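PDB 3CC1: putative alpha-N-acetylgalactosaminidase from Bacillus halodurans C-125, which probably hydrolyses terminal alpha-linked N-acetylgalactosamine from glycoconjugates, as a glycosidase related to the alpha-galactosidases. Local coordinates for residues N40-E48 against L329-L338; M274-I282 against D291-Q301. All coordinates share one frame; numbering follows the deposited sequence.

Contact 1: N40-E48 against L329-L338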
loop_
_atom_site.group_PDB
_atom_site.type_symbol
_atom_site.label_atom_id
_atom_site.label_comp_id
_atom_site.label_asym_id
_atom_site.label_seq_id
_atom_site.Cartn_x
_atom_site.Cartn_y
_atom_site.Cartn_z
ATOM N N ASN A 40 -26.127 21.742 31.254
ATOM C CA ASN A 40 -27.086 20.988 32.053
ATOM C C ASN A 40 -26.732 19.509 32.176
ATOM O O ASN A 40 -27.040 18.897 33.172
ATOM C CB ASN A 40 -28.487 21.128 31.471
ATOM C CG ASN A 40 -29.106 22.505 31.755
ATOM O OD1 ASN A 40 -28.875 23.099 32.813
ATOM N ND2 ASN A 40 -29.929 22.994 30.832
ATOM N N HIS A 41 -26.112 18.918 31.159
ATOM C CA HIS A 41 -25.926 17.459 31.147
ATOM C C HIS A 41 -24.474 16.988 31.081
ATOM O O HIS A 41 -24.190 15.830 31.409
ATOM C CB HIS A 41 -26.643 16.833 29.932
ATOM C CG HIS A 41 -28.105 17.077 29.900
ATOM N ND1 HIS A 41 -28.682 18.004 29.051
ATOM C CD2 HIS A 41 -29.114 16.557 30.630
ATOM C CE1 HIS A 41 -29.986 18.034 29.263
ATOM N NE2 HIS A 41 -30.273 17.170 30.218
ATOM N N LEU A 42 -23.573 17.857 30.634
ATOM C CA LEU A 42 -22.251 17.412 30.216
ATOM C C LEU A 42 -21.077 18.073 30.961
ATOM O O LEU A 42 -20.000 17.495 31.078
ATOM C CB LEU A 42 -22.104 17.626 28.700
ATOM C CG LEU A 42 -23.038 16.879 27.735
ATOM C CD1 LEU A 42 -22.765 17.306 26.258
ATOM C CD2 LEU A 42 -22.946 15.342 27.896
ATOM N N LYS A 43 -21.301 19.274 31.476
ATOM C CA LYS A 43 -20.249 20.090 32.042
ATOM C C LYS A 43 -19.523 19.310 33.152
ATOM O O LYS A 43 -18.309 19.337 33.290
ATOM C CB LYS A 43 -20.850 21.403 32.596
ATOM C CG LYS A 43 -19.863 22.321 33.253
ATOM C CD LYS A 43 -20.483 23.700 33.537
ATOM C CE LYS A 43 -21.586 23.633 34.598
ATOM N NZ LYS A 43 -22.211 24.985 34.814
ATOM N N LYS A 44 -20.288 18.573 33.917
ATOM C CA LYS A 44 -19.729 17.905 35.095
ATOM C C LYS A 44 -18.762 16.772 34.683
ATOM O O LYS A 44 -17.958 16.317 35.472
ATOM C CB LYS A 44 -20.851 17.389 35.993
ATOM C CG LYS A 44 -21.628 16.193 35.449
ATOM C CD LYS A 44 -22.552 15.552 36.505
ATOM C CE LYS A 44 -21.907 14.296 37.104
ATOM N NZ LYS A 44 -22.758 13.517 38.074
ATOM N N TYR A 45 -18.823 16.354 33.433
ATOM C CA TYR A 45 -17.967 15.257 32.934
ATOM C C TYR A 45 -16.730 15.786 32.203
ATOM O O TYR A 45 -15.917 15.004 31.752
ATOM C CB TYR A 45 -18.732 14.344 31.986
ATOM C CG TYR A 45 -19.820 13.606 32.674
ATOM C CD1 TYR A 45 -19.540 12.476 33.423
ATOM C CD2 TYR A 45 -21.117 14.052 32.614
ATOM C CE1 TYR A 45 -20.526 11.811 34.089
ATOM C CE2 TYR A 45 -22.102 13.401 33.262
ATOM C CZ TYR A 45 -21.799 12.292 34.007
ATOM O OH TYR A 45 -22.815 11.655 34.641
ATOM N N GLY A 46 -16.629 17.100 32.049
ATOM C CA GLY A 46 -15.432 17.743 31.481
ATOM C C GLY A 46 -15.611 18.446 30.144
ATOM O O GLY A 46 -14.650 19.043 29.602
ATOM N N TRP A 47 -16.827 18.359 29.607
ATOM C CA TRP A 47 -17.196 19.053 28.371
ATOM C C TRP A 47 -17.315 20.540 28.645
ATOM O O TRP A 47 -18.080 20.965 29.503
ATOM C CB TRP A 47 -18.535 18.534 27.810
ATOM C CG TRP A 47 -18.513 17.078 27.487
ATOM C CD1 TRP A 47 -18.832 16.051 28.327
ATOM C CD2 TRP A 47 -18.148 16.472 26.242
ATOM N NE1 TRP A 47 -18.667 14.844 27.698
ATOM C CE2 TRP A 47 -18.231 15.064 26.424
ATOM C CE3 TRP A 47 -17.729 16.969 25.006
ATOM C CZ2 TRP A 47 -17.959 14.165 25.411
ATOM C CZ3 TRP A 47 -17.427 16.060 23.993
ATOM C CH2 TRP A 47 -17.551 14.673 24.205
ATOM N N GLU A 48 -16.569 21.340 27.887
ATOM C CA GLU A 48 -16.448 22.733 28.231
ATOM C C GLU A 48 -16.469 23.769 27.116
ATOM O O GLU A 48 -16.838 24.906 27.359
ATOM C CB GLU A 48 -15.256 22.911 29.154
ATOM C CG GLU A 48 -13.963 22.856 28.554
ATOM C CD GLU A 48 -12.916 23.442 29.502
ATOM O OE1 GLU A 48 -13.316 24.324 30.298
ATOM O OE2 GLU A 48 -11.710 23.037 29.461
ATOM N N LEU A 329 -26.259 10.266 24.582
ATOM C CA LEU A 329 -25.857 10.925 25.812
ATOM C C LEU A 329 -24.962 9.993 26.642
ATOM O O LEU A 329 -24.002 10.430 27.299
ATOM C CB LEU A 329 -27.105 11.376 26.630
ATOM C CG LEU A 329 -26.757 12.040 27.970
ATOM C CD1 LEU A 329 -25.867 13.263 27.744
ATOM C CD2 LEU A 329 -27.979 12.416 28.771
ATOM N N SER A 330 -25.263 8.704 26.598
ATOM C CA SER A 330 -24.484 7.717 27.369
ATOM C C SER A 330 -23.061 7.590 26.813
ATOM O O SER A 330 -22.144 7.367 27.573
ATOM C CB SER A 330 -25.186 6.352 27.395
ATOM O OG SER A 330 -24.969 5.659 26.160
ATOM N N LEU A 331 -22.866 7.814 25.497
ATOM C CA LEU A 331 -21.515 7.856 24.925
ATOM C C LEU A 331 -20.669 9.004 25.455
ATOM O O LEU A 331 -19.427 8.977 25.349
ATOM C CB LEU A 331 -21.551 8.004 23.391
ATOM C CG LEU A 331 -22.089 6.918 22.485
ATOM C CD1 LEU A 331 -21.776 7.292 21.004
ATOM C CD2 LEU A 331 -21.555 5.577 22.763
ATOM N N LEU A 332 -21.335 10.026 25.996
ATOM C CA LEU A 332 -20.663 11.279 26.401
ATOM C C LEU A 332 -20.389 11.373 27.884
ATOM O O LEU A 332 -19.662 12.261 28.345
ATOM C CB LEU A 332 -21.501 12.485 25.978
ATOM C CG LEU A 332 -21.887 12.546 24.479
ATOM C CD1 LEU A 332 -22.623 13.870 24.148
ATOM C CD2 LEU A 332 -20.676 12.339 23.610
ATOM N N THR A 333 -20.972 10.451 28.640
ATOM C CA THR A 333 -21.001 10.558 30.104
ATOM C C THR A 333 -20.414 9.315 30.776
ATOM O O THR A 333 -20.667 9.049 31.931
ATOM C CB THR A 333 -22.444 10.791 30.583
ATOM O OG1 THR A 333 -23.276 9.714 30.106
ATOM C CG2 THR A 333 -22.971 12.159 30.045
ATOM N N ASN A 334 -19.628 8.557 30.034
ATOM C CA ASN A 334 -18.915 7.423 30.606
ATOM C C ASN A 334 -17.553 7.861 31.146
ATOM O O ASN A 334 -16.610 8.150 30.389
ATOM C CB ASN A 334 -18.746 6.307 29.564
ATOM C CG ASN A 334 -18.189 5.036 30.175
ATOM O OD1 ASN A 334 -17.130 5.057 30.773
ATOM N ND2 ASN A 334 -18.897 3.934 30.015
ATOM N N GLU A 335 -17.469 7.955 32.459
ATOM C CA GLU A 335 -16.318 8.584 33.103
ATOM C C GLU A 335 -15.058 7.761 32.889
ATOM O O GLU A 335 -13.950 8.295 32.778
ATOM C CB GLU A 335 -16.587 8.864 34.595
ATOM N N GLY A 336 -15.216 6.452 32.793
ATOM C CA GLY A 336 -14.090 5.578 32.488
ATOM C C GLY A 336 -13.435 5.868 31.150
ATOM O O GLY A 336 -12.229 5.966 31.067
ATOM N N ILE A 337 -14.245 6.018 30.111
ATOM C CA ILE A 337 -13.748 6.363 28.764
ATOM C C ILE A 337 -13.109 7.756 28.728
ATOM O O ILE A 337 -12.069 7.968 28.133
ATOM C CB ILE A 337 -14.915 6.281 27.703
ATOM C CG1 ILE A 337 -15.411 4.828 27.573
ATOM C CG2 ILE A 337 -14.536 6.894 26.369
ATOM C CD1 ILE A 337 -14.337 3.741 27.149
ATOM N N LEU A 338 -13.784 8.722 29.326
ATOM C CA LEU A 338 -13.307 10.089 29.327
ATOM C C LEU A 338 -12.012 10.180 30.090
ATOM O O LEU A 338 -11.112 10.936 29.757
ATOM C CB LEU A 338 -14.342 11.021 29.951
ATOM C CG LEU A 338 -15.685 11.170 29.202
ATOM C CD1 LEU A 338 -16.637 12.116 29.998
ATOM C CD2 LEU A 338 -15.441 11.591 27.738
HETATM O O HOH W 1 -22.522 8.469 33.854
#
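W47 donates its indole N-H to the backbone oxygen of L332, with NE1 2.8 Å from O. The bond lies close to the indole plane and uses a lone pair in the carbonyl plane; its N-H...O angle is 158°. It satisfies the buried nitrogen and fixes the tilt of the ring. The six-membered part of the indole then packs on the same residue: W47 CZ2 is 3.7 Å from L332 CD2. Y45 lays one ring face over T333. T333 CB stands 3.9 Å from the ring centroid in a CH-pi contact, and the methyl CG2 is 3.6 Å from Y45 CE2. A water bridges Y45 OH and T333 O at the outer end of the ring. At the CB end of the same side chain, L338 CD1 comes to 3.6 Å from Y45 CB. L42 reaches across with CD2, which touches L329 CD1 at 3.6 Å and also meets L332 CB.

T333, just past the end of helix 326-332, is held by the last turn of that helix. With chi1 at 57°, OG1 sits between the backbone N and carbonyl carbon and donates to L329 O, while CG2 faces the tyrosine. L329 O also accepts from L332 N, from the opposite face of its plane. N334 N-caps the next helix by accepting from I337 N. Further in, L315 of strand 315-317 touches both W47 and L338. The contact thus joins the turn between helix 28-41 and strand 49-52 to the break between helices 326-332 and 335-343, so that the end of an early helix packs against late helices of a TIM-barrel-type glycosidase domain.

Contact 2: M274-I282 against D291-Q301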
loop_
_atom_site.group_PDB
_atom_site.type_symbol
_atom_site.label_atom_id
_atom_site.label_comp_id
_atom_site.label_asym_id
_atom_site.label_seq_id
_atom_site.Cartn_x
_atom_site.Cartn_y
_atom_site.Cartn_z
HETATM N N MSE A 274 -13.857 15.795 14.242
HETATM C CA MSE A 274 -15.032 16.050 15.056
HETATM C C MSE A 274 -15.896 14.783 15.085
HETATM O O MSE A 274 -15.810 13.937 14.184
HETATM C CB MSE A 274 -15.745 17.290 14.545
HETATM C CG MSE A 274 -14.918 18.628 14.832
HETATM SE SE MSE A 274 -15.684 19.983 13.793
HETATM C CE MSE A 274 -15.886 19.300 11.984
ATOM N N LEU A 275 -16.650 14.610 16.167
ATOM C CA LEU A 275 -17.503 13.409 16.353
ATOM C C LEU A 275 -18.859 13.526 15.641
ATOM O O LEU A 275 -19.719 14.285 16.091
ATOM C CB LEU A 275 -17.726 13.122 17.846
ATOM C CG LEU A 275 -16.479 13.280 18.735
ATOM C CD1 LEU A 275 -16.863 13.207 20.256
ATOM C CD2 LEU A 275 -15.400 12.234 18.314
ATOM N N PRO A 276 -19.046 12.791 14.501
ATOM C CA PRO A 276 -20.320 12.868 13.817
ATOM C C PRO A 276 -21.302 11.894 14.446
ATOM O O PRO A 276 -21.538 10.787 13.951
ATOM C CB PRO A 276 -19.983 12.485 12.386
ATOM C CG PRO A 276 -18.820 11.532 12.496
ATOM C CD PRO A 276 -18.124 11.853 13.823
ATOM N N LEU A 277 -21.875 12.365 15.537
ATOM C CA LEU A 277 -22.800 11.604 16.338
ATOM C C LEU A 277 -24.131 12.315 16.449
ATOM O O LEU A 277 -24.226 13.538 16.280
ATOM C CB LEU A 277 -22.202 11.404 17.738
ATOM C CG LEU A 277 -20.943 10.552 17.912
ATOM C CD1 LEU A 277 -20.453 10.609 19.349
ATOM C CD2 LEU A 277 -21.160 9.129 17.447
ATOM N N GLY A 278 -25.173 11.532 16.725
ATOM C CA GLY A 278 -26.507 12.079 16.901
ATOM C C GLY A 278 -27.009 12.739 15.644
ATOM O O GLY A 278 -26.807 12.248 14.565
ATOM N N HIS A 279 -27.698 13.862 15.827
ATOM C CA HIS A 279 -28.369 14.594 14.743
ATOM C C HIS A 279 -27.423 15.607 14.070
ATOM O O HIS A 279 -27.009 16.617 14.651
ATOM C CB HIS A 279 -29.636 15.263 15.290
ATOM C CG HIS A 279 -30.547 15.838 14.234
ATOM N ND1 HIS A 279 -31.545 16.739 14.540
ATOM C CD2 HIS A 279 -30.605 15.656 12.892
ATOM C CE1 HIS A 279 -32.194 17.071 13.431
ATOM N NE2 HIS A 279 -31.637 16.438 12.413
ATOM N N ILE A 280 -27.098 15.295 12.826
ATOM C CA ILE A 280 -26.108 16.016 12.041
ATOM C C ILE A 280 -26.677 16.300 10.667
ATOM O O ILE A 280 -27.725 15.774 10.313
ATOM C CB ILE A 280 -24.752 15.212 11.929
ATOM C CG1 ILE A 280 -24.964 13.827 11.318
ATOM C CG2 ILE A 280 -24.072 15.095 13.287
ATOM C CD1 ILE A 280 -23.692 12.932 11.262
ATOM N N GLY A 281 -25.986 17.147 9.905
ATOM C CA GLY A 281 -26.325 17.418 8.526
ATOM C C GLY A 281 -27.549 18.288 8.336
ATOM O O GLY A 281 -28.172 18.258 7.279
ATOM N N ILE A 282 -27.899 19.068 9.362
ATOM C CA ILE A 282 -29.137 19.871 9.342
ATOM C C ILE A 282 -29.040 20.949 8.261
ATOM O O ILE A 282 -29.941 21.093 7.442
ATOM C CB ILE A 282 -29.484 20.437 10.734
ATOM C CG1 ILE A 282 -29.669 19.281 11.718
ATOM C CG2 ILE A 282 -30.773 21.287 10.714
ATOM C CD1 ILE A 282 -29.832 19.693 13.152
ATOM N N ASP A 291 -29.950 15.859 6.145
ATOM C CA ASP A 291 -30.414 15.958 7.512
ATOM C C ASP A 291 -30.683 14.557 8.042
ATOM O O ASP A 291 -31.517 13.829 7.512
ATOM C CB ASP A 291 -31.655 16.838 7.551
ATOM C CG ASP A 291 -32.098 17.178 8.968
ATOM O OD1 ASP A 291 -31.794 16.438 9.898
ATOM O OD2 ASP A 291 -32.769 18.208 9.152
ATOM N N ARG A 292 -29.957 14.160 9.079
ATOM C CA ARG A 292 -29.886 12.754 9.451
ATOM C C ARG A 292 -29.428 12.502 10.862
ATOM O O ARG A 292 -28.845 13.368 11.517
ATOM C CB ARG A 292 -28.942 12.019 8.508
ATOM C CG ARG A 292 -27.451 12.281 8.731
ATOM C CD ARG A 292 -26.602 11.770 7.572
ATOM N NE ARG A 292 -25.171 12.083 7.726
ATOM C CZ ARG A 292 -24.604 13.230 7.365
ATOM N NH1 ARG A 292 -25.339 14.185 6.846
ATOM N NH2 ARG A 292 -23.301 13.426 7.517
ATOM N N TRP A 293 -29.728 11.285 11.307
ATOM C CA TRP A 293 -29.030 10.646 12.394
ATOM C C TRP A 293 -27.730 10.072 11.833
ATOM O O TRP A 293 -27.666 9.659 10.676
ATOM C CB TRP A 293 -29.845 9.505 12.987
ATOM C CG TRP A 293 -29.460 9.213 14.352
ATOM C CD1 TRP A 293 -28.731 8.125 14.826
ATOM C CD2 TRP A 293 -29.779 10.006 15.486
ATOM N NE1 TRP A 293 -28.600 8.217 16.202
ATOM C CE2 TRP A 293 -29.228 9.367 16.624
ATOM C CE3 TRP A 293 -30.476 11.190 15.654
ATOM C CZ2 TRP A 293 -29.363 9.899 17.905
ATOM C CZ3 TRP A 293 -30.621 11.703 16.937
ATOM C CH2 TRP A 293 -30.059 11.079 18.029
ATOM N N THR A 294 -26.697 10.066 12.662
ATOM C CA THR A 294 -25.408 9.527 12.256
ATOM C C THR A 294 -25.530 8.202 11.540
ATOM O O THR A 294 -26.290 7.356 11.920
ATOM C CB THR A 294 -24.421 9.395 13.432
ATOM O OG1 THR A 294 -23.176 8.906 12.926
ATOM C CG2 THR A 294 -24.930 8.468 14.504
ATOM N N ARG A 295 -24.767 8.049 10.469
ATOM C CA ARG A 295 -24.799 6.839 9.680
ATOM C C ARG A 295 -23.993 5.729 10.354
ATOM O O ARG A 295 -24.103 4.592 9.961
ATOM C CB ARG A 295 -24.260 7.081 8.266
ATOM C CG ARG A 295 -25.150 7.969 7.423
ATOM C CD ARG A 295 -24.378 8.535 6.255
ATOM N NE ARG A 295 -24.371 7.595 5.144
ATOM C CZ ARG A 295 -23.327 6.842 4.786
ATOM N NH1 ARG A 295 -22.141 6.884 5.406
ATOM N NH2 ARG A 295 -23.478 6.021 3.765
ATOM N N PHE A 296 -23.214 6.062 11.380
ATOM C CA PHE A 296 -22.400 5.055 12.068
ATOM C C PHE A 296 -23.317 4.136 12.873
ATOM O O PHE A 296 -24.244 4.598 13.556
ATOM C CB PHE A 296 -21.408 5.657 13.014
ATOM C CG PHE A 296 -20.148 6.180 12.365
ATOM C CD1 PHE A 296 -19.538 5.514 11.346
ATOM C CD2 PHE A 296 -19.515 7.283 12.893
ATOM C CE1 PHE A 296 -18.325 5.995 10.799
ATOM C CE2 PHE A 296 -18.327 7.768 12.354
ATOM C CZ PHE A 296 -17.741 7.113 11.306
ATOM N N THR A 297 -23.057 2.830 12.785
ATOM C CA THR A 297 -23.780 1.894 13.615
ATOM C C THR A 297 -23.283 2.127 15.035
ATOM O O THR A 297 -22.263 2.807 15.265
ATOM C CB THR A 297 -23.511 0.437 13.235
ATOM O OG1 THR A 297 -22.115 0.164 13.458
ATOM C CG2 THR A 297 -23.949 0.120 11.761
ATOM N N LYS A 298 -23.988 1.553 15.994
ATOM C CA LYS A 298 -23.554 1.659 17.392
ATOM C C LYS A 298 -22.158 1.085 17.607
ATOM O O LYS A 298 -21.342 1.661 18.319
ATOM C CB LYS A 298 -24.543 0.957 18.307
ATOM C CG LYS A 298 -25.829 1.753 18.502
ATOM C CD LYS A 298 -26.814 1.033 19.395
ATOM C CE LYS A 298 -28.015 1.946 19.638
ATOM N NZ LYS A 298 -28.922 1.245 20.592
ATOM N N ASP A 299 -21.872 -0.049 16.974
ATOM C CA ASP A 299 -20.547 -0.635 17.068
ATOM C C ASP A 299 -19.465 0.350 16.550
ATOM O O ASP A 299 -18.361 0.503 17.130
ATOM C CB ASP A 299 -20.445 -1.946 16.310
ATOM C CG ASP A 299 -21.050 -3.134 17.051
ATOM O OD1 ASP A 299 -21.363 -2.994 18.272
ATOM O OD2 ASP A 299 -21.197 -4.198 16.383
ATOM N N GLU A 300 -19.760 0.971 15.416
ATOM C CA GLU A 300 -18.849 1.938 14.819
ATOM C C GLU A 300 -18.633 3.161 15.661
ATOM O O GLU A 300 -17.538 3.687 15.703
ATOM C CB GLU A 300 -19.346 2.337 13.413
ATOM C CG GLU A 300 -19.165 1.198 12.422
ATOM C CD GLU A 300 -19.920 1.435 11.099
ATOM O OE1 GLU A 300 -20.797 2.311 11.054
ATOM O OE2 GLU A 300 -19.639 0.698 10.118
ATOM N N GLN A 301 -19.700 3.658 16.281
ATOM C CA GLN A 301 -19.632 4.817 17.159
ATOM C C GLN A 301 -18.674 4.531 18.353
ATOM O O GLN A 301 -17.803 5.343 18.682
ATOM C CB GLN A 301 -21.035 5.197 17.669
ATOM C CG GLN A 301 -22.024 5.706 16.564
ATOM C CD GLN A 301 -23.414 5.945 17.088
ATOM O OE1 GLN A 301 -23.582 6.524 18.175
ATOM N NE2 GLN A 301 -24.437 5.501 16.329
HETATM O O HOH W 2 -25.120 8.928 18.039
HETATM O O HOH W 3 -32.586 20.116 7.521
#
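H279 and D291 both swing CG anti to the backbone N, at chi1 -170° and -171°, and so bring imidazole and carboxylate together at one end of a short antiparallel beta hairpin. H279 NE2 donates to the syn lone pair of D291 OD1 at 2.5 Å, and ring and carboxylate are nearly coplanar. ND1 of the same ring bonds D323, so both ring nitrogens are held. In the hairpin, I280 and R292 form a hydrogen-bonded pair, with I280 N 2.9 Å from R292 O and R292 N 3.0 Å from I280 O. I280 CD1 lies over one face of the R292 guanidinium, which forms a salt bridge with D245. W293 covers G278 with its indole: G278 CA is 3.8 Å from the centroid of the six-membered ring.

Beyond the strands, T294 ties the two segments together. Its OG1 donates to P276 O at 2.7 Å and accepts from F296 N, an ST turn, while its backbone N bonds G278 O. A valine here would probably leave P276 O and F296 N without their hydroxyl partner and free the turn into F296 to shift. T297 and E300 then form a capping box at the start of helix 298-310. Where this helix meets the hairpin, one water accepts from G278 N and donates to Q301 OE1, its oxygen 2.9 Å from each.

From the N terminus, the chain runs through helix 28-41 and the turn of contact 1 into strand 49-52 of the parallel sheet. Some 280 residues follow before 329-338 returns and closes that long loop. Contact 2 is nested inside it: 274-282 and 291-301 close a short hairpin loop of eight residues. Helix 298-310 and strand 315-317 then lead back to contact 1. The two centres are about 18 Å apart, yet the contacts touch. L331 packs on L277 and Q301, and W47 meets L275. Contact 1 ties the early part of the barrel domain to its last helices, just before the C-terminal beta sandwich; contact 2 joins the hairpin to the start of helix 298-310.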